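Side-chain contacts in LEOA (PDB 4AUR), which is a bacterial dynamin from enterotoxigenic Escherichia coli that probably binds and hydrolyses GTP and may serve in toxin-associated membrane processes: residues I83-S88 with S93-E98; Y143-D146 with P150-E153; D442-L447 with E536-E541. All coordinates share one frame; numbering follows the deposited sequence.

Contact 1 of 3, residues I83-S88 with S93-E98; sequences ISMDES and SIYKPE
Met85, a selenomethionine in this crystal, lies across the ring of Tyr95 in a Met-aromatic contact that joins a long loop to an edge strand of the dynamin GTPase fold. The loop follows helix 66-74 and probably corresponds to the first switch region of P-loop GTPases; strand 93-95 runs antiparallel to strand 104-108 at one margin of the sheet. Met85 CG sits over the middle of one ring face, 3.6 Å from the Tyr95 centroid and only 6° off the ring normal, a clear CH-pi geometry. Further along, SE is 4.5 Å from that centroid and 25° off the normal. A bend at the last torsion (chi3 67°) turns the methyl back to the ring, bringing CE to 3.7 Å from Tyr95 CE2. The two side chains cross at about a right angle. The Met85 side chain also touches Met78 and Asp108.

Aliphatic packing continues the contact toward Ile83, which comes to the edge of the same ring, near its plane, with CG1 4.0 Å from Tyr95 CB. Pro97 lies beside Ile83, its ring packed on Cys104 and Ile106 of strand 104-108, which ties this end of the contact to the sheet.

Polar groups contribute less. Ile83 CD1 makes a van der Waals contact with the carbonyl oxygen of Lys96, CD1 to O 3.9 Å. Ser84 O lies obliquely to the ring, 3.8 Å from Tyr95 CE1. Ser93 OG is within weak hydrogen-bonding distance of Tyr95 OH, with Asp108 O as a competing weak partner. Tyr95 OH also reaches the backbone of the loop, coming within 3.5 Å of Asp86 N without forming a hydrogen bond.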
loop_
_atom_site.group_PDB
_atom_site.type_symbol
_atom_site.label_atom_id
_atom_site.label_comp_id
_atom_site.label_asym_id
_atom_site.label_seq_id
_atom_site.Cartn_x
_atom_site.Cartn_y
_atom_site.Cartn_z
ATOM N N ILE A 83 4.320 27.144 -52.367
ATOM C CA ILE A 83 3.074 27.580 -51.734
ATOM C C ILE A 83 3.069 29.121 -51.649
ATOM O O ILE A 83 4.127 29.754 -51.607
ATOM C CB ILE A 83 2.870 26.883 -50.353
ATOM C CG1 ILE A 83 1.469 26.262 -50.255
ATOM C CG2 ILE A 83 3.163 27.815 -49.179
ATOM C CD1 ILE A 83 1.287 24.980 -51.056
ATOM N N SER A 84 1.873 29.709 -51.645
ATOM C CA SER A 84 1.704 31.162 -51.716
ATOM C C SER A 84 0.473 31.604 -50.926
ATOM O O SER A 84 -0.630 31.142 -51.172
ATOM C CB SER A 84 1.580 31.590 -53.183
ATOM O OG SER A 84 0.711 32.697 -53.333
HETATM N N MSE A 85 0.662 32.523 -49.993
HETATM C CA MSE A 85 -0.378 32.839 -49.025
HETATM C C MSE A 85 -1.227 34.004 -49.459
HETATM O O MSE A 85 -0.704 35.027 -49.900
HETATM C CB MSE A 85 0.293 33.069 -47.669
HETATM C CG MSE A 85 0.526 31.710 -46.994
HETATM SE SE MSE A 85 1.083 31.866 -45.102
HETATM C CE MSE A 85 -0.594 32.618 -44.357
ATOM N N ASP A 86 -2.549 33.844 -49.317
ATOM C CA ASP A 86 -3.542 34.824 -49.781
ATOM C C ASP A 86 -3.849 35.835 -48.684
ATOM O O ASP A 86 -4.050 35.455 -47.533
ATOM C CB ASP A 86 -4.839 34.111 -50.206
ATOM C CG ASP A 86 -5.860 35.056 -50.858
ATOM O OD1 ASP A 86 -5.514 35.782 -51.822
ATOM O OD2 ASP A 86 -7.022 35.066 -50.401
ATOM N N GLU A 87 -3.914 37.112 -49.065
ATOM C CA GLU A 87 -4.044 38.233 -48.120
ATOM C C GLU A 87 -5.435 38.395 -47.502
ATOM O O GLU A 87 -5.552 38.810 -46.347
ATOM C CB GLU A 87 -3.644 39.553 -48.799
ATOM C CG GLU A 87 -2.180 39.629 -49.220
ATOM C CD GLU A 87 -1.227 39.680 -48.041
ATOM O OE1 GLU A 87 -1.452 40.507 -47.133
ATOM O OE2 GLU A 87 -0.255 38.897 -48.025
ATOM N N SER A 88 -6.487 38.105 -48.264
ATOM C CA SER A 88 -7.832 38.165 -47.708
ATOM C C SER A 88 -8.781 37.131 -48.316
ATOM O O SER A 88 -8.988 37.086 -49.530
ATOM C CB SER A 88 -8.414 39.574 -47.851
ATOM O OG SER A 88 -9.546 39.736 -47.006
ATOM N N SER A 93 -7.943 28.901 -43.761
ATOM C CA SER A 93 -7.137 28.417 -44.844
ATOM C C SER A 93 -5.928 27.634 -44.372
ATOM O O SER A 93 -5.398 27.854 -43.278
ATOM C CB SER A 93 -6.738 29.569 -45.780
ATOM O OG SER A 93 -6.410 30.742 -45.051
ATOM N N ILE A 94 -5.513 26.707 -45.235
ATOM C CA ILE A 94 -4.501 25.728 -44.926
ATOM C C ILE A 94 -3.496 25.654 -46.047
ATOM O O ILE A 94 -3.880 25.522 -47.201
ATOM C CB ILE A 94 -5.129 24.338 -44.774
ATOM C CG1 ILE A 94 -6.297 24.416 -43.803
ATOM C CG2 ILE A 94 -4.078 23.335 -44.313
ATOM C CD1 ILE A 94 -6.509 23.188 -42.952
ATOM N N TYR A 95 -2.213 25.712 -45.703
ATOM C CA TYR A 95 -1.138 25.615 -46.674
ATOM C C TYR A 95 -0.270 24.433 -46.283
ATOM O O TYR A 95 0.048 24.268 -45.121
ATOM C CB TYR A 95 -0.349 26.912 -46.727
ATOM C CG TYR A 95 -1.244 28.117 -46.850
ATOM C CD1 TYR A 95 -1.659 28.595 -48.090
ATOM C CD2 TYR A 95 -1.717 28.758 -45.716
ATOM C CE1 TYR A 95 -2.512 29.700 -48.186
ATOM C CE2 TYR A 95 -2.565 29.854 -45.796
ATOM C CZ TYR A 95 -2.961 30.332 -47.025
ATOM O OH TYR A 95 -3.796 31.447 -47.051
ATOM N N LYS A 96 0.060 23.596 -47.265
ATOM C CA LYS A 96 0.772 22.339 -47.076
ATOM C C LYS A 96 2.054 22.373 -47.918
ATOM O O LYS A 96 2.130 21.770 -48.996
ATOM C CB LYS A 96 -0.127 21.174 -47.505
ATOM C CG LYS A 96 -1.199 20.776 -46.495
ATOM C CD LYS A 96 -2.301 19.953 -47.145
ATOM C CE LYS A 96 -3.120 19.169 -46.128
ATOM N NZ LYS A 96 -2.325 18.119 -45.410
ATOM N N PRO A 97 3.066 23.101 -47.437
ATOM C CA PRO A 97 4.272 23.327 -48.193
ATOM C C PRO A 97 4.967 22.047 -48.608
ATOM O O PRO A 97 4.818 21.011 -47.953
ATOM C CB PRO A 97 5.138 24.114 -47.216
ATOM C CG PRO A 97 4.655 23.711 -45.875
ATOM C CD PRO A 97 3.179 23.683 -46.094
ATOM N N GLU A 98 5.743 22.141 -49.689
ATOM C CA GLU A 98 6.329 20.969 -50.330
ATOM C C GLU A 98 7.837 21.057 -50.265
ATOM O O GLU A 98 8.382 22.068 -49.857
ATOM C CB GLU A 98 5.825 20.860 -51.770
ATOM C CG GLU A 98 4.351 20.467 -51.866
ATOM C CD GLU A 98 3.756 20.615 -53.266
ATOM O OE1 GLU A 98 4.529 20.781 -54.243
ATOM O OE2 GLU A 98 2.504 20.569 -53.391
#

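Contact 2 of 3, residues Y143-D146 with P150-E153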
loop_
_atom_site.group_PDB
_atom_site.type_symbol
_atom_site.label_atom_id
_atom_site.label_comp_id
_atom_site.label_asym_id
_atom_site.label_seq_id
_atom_site.Cartn_x
_atom_site.Cartn_y
_atom_site.Cartn_z
ATOM N N TYR A 143 1.866 34.121 -32.917
ATOM C CA TYR A 143 1.185 35.390 -33.055
ATOM C C TYR A 143 2.263 36.419 -33.324
ATOM O O TYR A 143 3.012 36.781 -32.424
ATOM C CB TYR A 143 0.404 35.726 -31.788
ATOM C CG TYR A 143 -0.750 36.612 -32.073
ATOM C CD1 TYR A 143 -0.551 37.935 -32.433
ATOM C CD2 TYR A 143 -2.034 36.126 -32.049
ATOM C CE1 TYR A 143 -1.600 38.756 -32.738
ATOM C CE2 TYR A 143 -3.094 36.943 -32.349
ATOM C CZ TYR A 143 -2.864 38.257 -32.686
ATOM O OH TYR A 143 -3.910 39.070 -32.988
ATOM N N VAL A 144 2.363 36.864 -34.571
ATOM C CA VAL A 144 3.446 37.751 -34.976
ATOM C C VAL A 144 2.987 39.186 -34.906
ATOM O O VAL A 144 1.982 39.554 -35.537
ATOM C CB VAL A 144 3.910 37.465 -36.404
ATOM C CG1 VAL A 144 4.918 38.509 -36.843
ATOM C CG2 VAL A 144 4.517 36.079 -36.502
ATOM N N VAL A 145 3.744 39.992 -34.156
ATOM C CA VAL A 145 3.439 41.420 -33.942
ATOM C C VAL A 145 4.617 42.331 -34.357
ATOM O O VAL A 145 5.600 41.854 -34.942
ATOM C CB VAL A 145 3.027 41.688 -32.483
ATOM C CG1 VAL A 145 1.828 40.832 -32.121
ATOM C CG2 VAL A 145 4.179 41.438 -31.531
ATOM N N ASP A 146 4.490 43.634 -34.072
ATOM C CA ASP A 146 5.448 44.640 -34.516
ATOM C C ASP A 146 6.339 45.028 -33.380
ATOM O O ASP A 146 5.941 45.016 -32.221
ATOM C CB ASP A 146 4.738 45.894 -35.074
ATOM C CG ASP A 146 5.598 46.661 -36.114
ATOM O OD1 ASP A 146 6.567 47.342 -35.711
ATOM O OD2 ASP A 146 5.295 46.583 -37.337
ATOM N N PRO A 150 4.009 46.990 -30.526
ATOM C CA PRO A 150 3.556 45.593 -30.442
ATOM C C PRO A 150 2.066 45.409 -30.162
ATOM O O PRO A 150 1.563 45.874 -29.142
ATOM C CB PRO A 150 4.396 45.017 -29.294
ATOM C CG PRO A 150 4.935 46.194 -28.567
ATOM C CD PRO A 150 5.149 47.225 -29.625
ATOM N N LEU A 151 1.389 44.748 -31.098
ATOM C CA LEU A 151 0.001 44.322 -30.976
ATOM C C LEU A 151 -0.894 45.424 -31.451
ATOM O O LEU A 151 -1.040 46.420 -30.781
ATOM C CB LEU A 151 -0.379 43.893 -29.545
ATOM C CG LEU A 151 -1.764 43.241 -29.406
ATOM C CD1 LEU A 151 -1.845 41.988 -30.245
ATOM C CD2 LEU A 151 -2.105 42.925 -27.967
ATOM N N LYS A 152 -1.508 45.225 -32.607
ATOM C CA LYS A 152 -2.380 46.227 -33.190
ATOM C C LYS A 152 -3.580 46.517 -32.314
ATOM O O LYS A 152 -4.056 45.656 -31.583
ATOM C CB LYS A 152 -2.813 45.820 -34.595
ATOM C CG LYS A 152 -1.661 45.918 -35.588
ATOM C CD LYS A 152 -2.087 45.571 -37.010
ATOM C CE LYS A 152 -0.993 45.903 -38.030
ATOM N NZ LYS A 152 -1.059 47.289 -38.569
ATOM N N GLU A 153 -4.069 47.749 -32.400
ATOM C CA GLU A 153 -5.065 48.255 -31.462
ATOM C C GLU A 153 -6.364 47.467 -31.519
ATOM O O GLU A 153 -7.069 47.360 -30.525
ATOM C CB GLU A 153 -5.337 49.745 -31.728
ATOM C CG GLU A 153 -4.270 50.707 -31.194
ATOM C CD GLU A 153 -2.977 50.747 -32.011
ATOM O OE1 GLU A 153 -2.947 50.234 -33.160
ATOM O OE2 GLU A 153 -1.983 51.307 -31.489
#
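Leu151, Pro150 and Val145 give up the most surface as the chain leaves strand 140-146, turns, and folds back against the strand's end before helix 156-165. Leu151 starts out directed away from the strand, yet its CG stands anti to the backbone N (chi1 -171°) and the side chain returns toward it. Its CD1 thereby meets two strand residues, Tyr143 at CE1 (4.1 Å) and Val145 at CG1 (4.3 Å). The Leu151 and Tyr143 side chains cross at about a right angle, CD1 approaching the ring obliquely. Val145 presents its beta carbon to the loop backbone, CB lying 3.7 Å from Leu151 N, and its other methyl, CG2, packs on Pro150 CB at 4.2 Å. Leu151 also rests on Val159 of helix 156-165 and on Leu202 and Leu206 of helix 188-209. Strand, loop and helices thus share a small apolar core of the P-loop GTPase domain. The two segments meet without a hydrogen bond between them: Asp146 O faces Pro150, which has no N-H to offer, so their pairing rests on shape and burial, with Thr148, bonded to Asp146 OD1, and Lys205, bonded to Pro150 O, among the polar partners outside.

Contact 3 of 3, residues D442-L447 with E536-E541; sequences DTIGKL and EQVVTE
Val538 points toward helix 430-447 and splits its two methyls between three residues there. CG1, anti to the backbone N (chi1 176°), goes to Ile444, lying 4.0 Å from Ile444 CG1 and equally near its CD1. CG2, anti to the carbonyl carbon instead, goes to the other pair, 3.8 Å from Thr443 CG2 and 4.0 Å from Leu447 CD1. The approaches differ in kind: Val538 and Ile444 meet at a slant, whereas Thr443 and Leu447, one helical turn apart, each slide past the valine in the opposite direction. Ile444 leaves its backbone to one side of the interface, but its extended outer chain brings CG1 and CD1 round to the valine. About half of the surface buried between the two segments belongs to Val538 alone.

The two helical segments run almost exactly antiparallel, at 177°, and their segment axes approach to 10.3 Å, as neighbours in the elongated helical bundle of a dynamin-like protein. Their backbones come nearest at Thr443 and Val538, with the two CA atoms 7.5 Å apart. Ile444 is buried, packing also on Ser393, Ile396 and Thr397 of helix 368-408, a third member of the bundle. Leu447, directed toward the partner helix, reaches along helix 530-544 to Gln534 and Met535 as well.

Thr443, at the exposed margin, turns its two branches to different tasks: the methyl CG2 packs on Val538, while OG1 bonds back to Ala439 O one turn earlier in its own helix.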
loop_
_atom_site.group_PDB
_atom_site.type_symbol
_atom_site.label_atom_id
_atom_site.label_comp_id
_atom_site.label_asym_id
_atom_site.label_seq_id
_atom_site.Cartn_x
_atom_site.Cartn_y
_atom_site.Cartn_z
ATOM N N ASP A 442 -13.333 -14.750 19.853
ATOM C CA ASP A 442 -14.424 -15.071 20.756
ATOM C C ASP A 442 -14.317 -16.488 21.279
ATOM O O ASP A 442 -14.468 -16.701 22.476
ATOM C CB ASP A 442 -15.788 -14.872 20.090
ATOM C CG ASP A 442 -16.298 -13.459 20.237
ATOM O OD1 ASP A 442 -15.552 -12.613 20.799
ATOM O OD2 ASP A 442 -17.443 -13.199 19.786
ATOM N N THR A 443 -14.065 -17.444 20.386
ATOM C CA THR A 443 -13.881 -18.812 20.784
ATOM C C THR A 443 -12.747 -18.926 21.787
ATOM O O THR A 443 -12.800 -19.761 22.662
ATOM C CB THR A 443 -13.604 -19.703 19.575
ATOM O OG1 THR A 443 -14.634 -19.483 18.622
ATOM C CG2 THR A 443 -13.601 -21.175 19.951
ATOM N N ILE A 444 -11.751 -18.061 21.693
ATOM C CA ILE A 444 -10.618 -18.095 22.622
ATOM C C ILE A 444 -10.900 -17.450 23.971
ATOM O O ILE A 444 -10.361 -17.881 24.993
ATOM C CB ILE A 444 -9.376 -17.464 21.975
ATOM C CG1 ILE A 444 -8.871 -18.445 20.913
ATOM C CG2 ILE A 444 -8.308 -17.111 23.010
ATOM C CD1 ILE A 444 -7.620 -18.028 20.202
ATOM N N GLY A 445 -11.749 -16.427 23.972
ATOM C CA GLY A 445 -12.177 -15.786 25.203
ATOM C C GLY A 445 -13.133 -16.629 26.035
ATOM O O GLY A 445 -13.381 -16.299 27.183
ATOM N N LYS A 446 -13.676 -17.698 25.453
ATOM C CA LYS A 446 -14.539 -18.638 26.175
ATOM C C LYS A 446 -13.769 -19.870 26.625
ATOM O O LYS A 446 -14.111 -20.467 27.630
ATOM C CB LYS A 446 -15.734 -19.076 25.321
ATOM C CG LYS A 446 -16.367 -20.387 25.795
ATOM C CD LYS A 446 -17.731 -20.655 25.167
ATOM C CE LYS A 446 -18.478 -21.775 25.899
ATOM N NZ LYS A 446 -19.935 -21.807 25.568
ATOM N N LEU A 447 -12.757 -20.276 25.872
ATOM C CA LEU A 447 -11.893 -21.358 26.312
ATOM C C LEU A 447 -11.184 -20.965 27.601
ATOM O O LEU A 447 -11.222 -21.706 28.574
ATOM C CB LEU A 447 -10.849 -21.694 25.248
ATOM C CG LEU A 447 -11.415 -22.273 23.959
ATOM C CD1 LEU A 447 -10.290 -22.493 22.960
ATOM C CD2 LEU A 447 -12.201 -23.557 24.204
ATOM N N GLU A 536 -5.026 -24.394 20.154
ATOM C CA GLU A 536 -4.264 -24.787 18.994
ATOM C C GLU A 536 -5.212 -25.129 17.841
ATOM O O GLU A 536 -4.986 -24.732 16.694
ATOM C CB GLU A 536 -3.367 -25.973 19.321
ATOM C CG GLU A 536 -2.908 -26.740 18.100
ATOM C CD GLU A 536 -1.851 -27.759 18.424
ATOM O OE1 GLU A 536 -2.214 -28.834 18.957
ATOM O OE2 GLU A 536 -0.659 -27.471 18.129
ATOM N N GLN A 537 -6.256 -25.879 18.170
ATOM C CA GLN A 537 -7.380 -26.167 17.272
ATOM C C GLN A 537 -7.937 -24.895 16.604
ATOM O O GLN A 537 -8.013 -24.790 15.372
ATOM C CB GLN A 537 -8.469 -26.815 18.106
ATOM C CG GLN A 537 -9.286 -27.922 17.487
ATOM C CD GLN A 537 -10.410 -28.339 18.444
ATOM O OE1 GLN A 537 -10.246 -28.329 19.683
ATOM N NE2 GLN A 537 -11.567 -28.684 17.878
ATOM N N VAL A 538 -8.274 -23.908 17.418
ATOM C CA VAL A 538 -8.787 -22.649 16.906
ATOM C C VAL A 538 -7.801 -21.982 16.004
ATOM O O VAL A 538 -8.169 -21.422 14.996
ATOM C CB VAL A 538 -9.066 -21.655 18.030
ATOM C CG1 VAL A 538 -9.509 -20.304 17.464
ATOM C CG2 VAL A 538 -10.085 -22.238 19.010
ATOM N N VAL A 539 -6.539 -21.989 16.382
ATOM C CA VAL A 539 -5.527 -21.329 15.577
ATOM C C VAL A 539 -5.399 -22.077 14.271
ATOM O O VAL A 539 -5.275 -21.467 13.227
ATOM C CB VAL A 539 -4.167 -21.291 16.299
ATOM C CG1 VAL A 539 -2.988 -21.405 15.323
ATOM C CG2 VAL A 539 -4.063 -20.025 17.131
ATOM N N THR A 540 -5.443 -23.410 14.349
ATOM C CA THR A 540 -5.305 -24.263 13.185
ATOM C C THR A 540 -6.417 -24.004 12.205
ATOM O O THR A 540 -6.194 -24.103 11.024
ATOM C CB THR A 540 -5.357 -25.754 13.568
ATOM O OG1 THR A 540 -4.166 -26.122 14.277
ATOM C CG2 THR A 540 -5.485 -26.638 12.338
ATOM N N GLU A 541 -7.620 -23.720 12.701
ATOM C CA GLU A 541 -8.781 -23.470 11.842
ATOM C C GLU A 541 -8.666 -22.112 11.202
ATOM O O GLU A 541 -8.866 -21.949 10.007
ATOM C CB GLU A 541 -10.087 -23.513 12.632
ATOM C CG GLU A 541 -10.602 -24.905 12.958
ATOM C CD GLU A 541 -12.040 -24.882 13.481
ATOM O OE1 GLU A 541 -12.270 -24.408 14.619
ATOM O OE2 GLU A 541 -12.952 -25.328 12.741
#

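Contacts 1 and 2 belong to the same GTPase domain and reach one sheet: contact 1 at its outer strand 93-95, contact 2 at the interior strand 140-146. Their centres are 21 Å apart and their nearest atoms about 10 Å, so they do not touch. The probable P-loop, around Gly60 to Thr67, relates them: Tyr143 of contact 2 touches it, and the Met85 side chain of contact 1 lies near without touching. Contact 3 belongs to the helical domain, its centre 85 Å from that of contact 1 and 83 Å from that of contact 2, on the opposite side of the chain's centre, and is therefore remote from the probable nucleotide site.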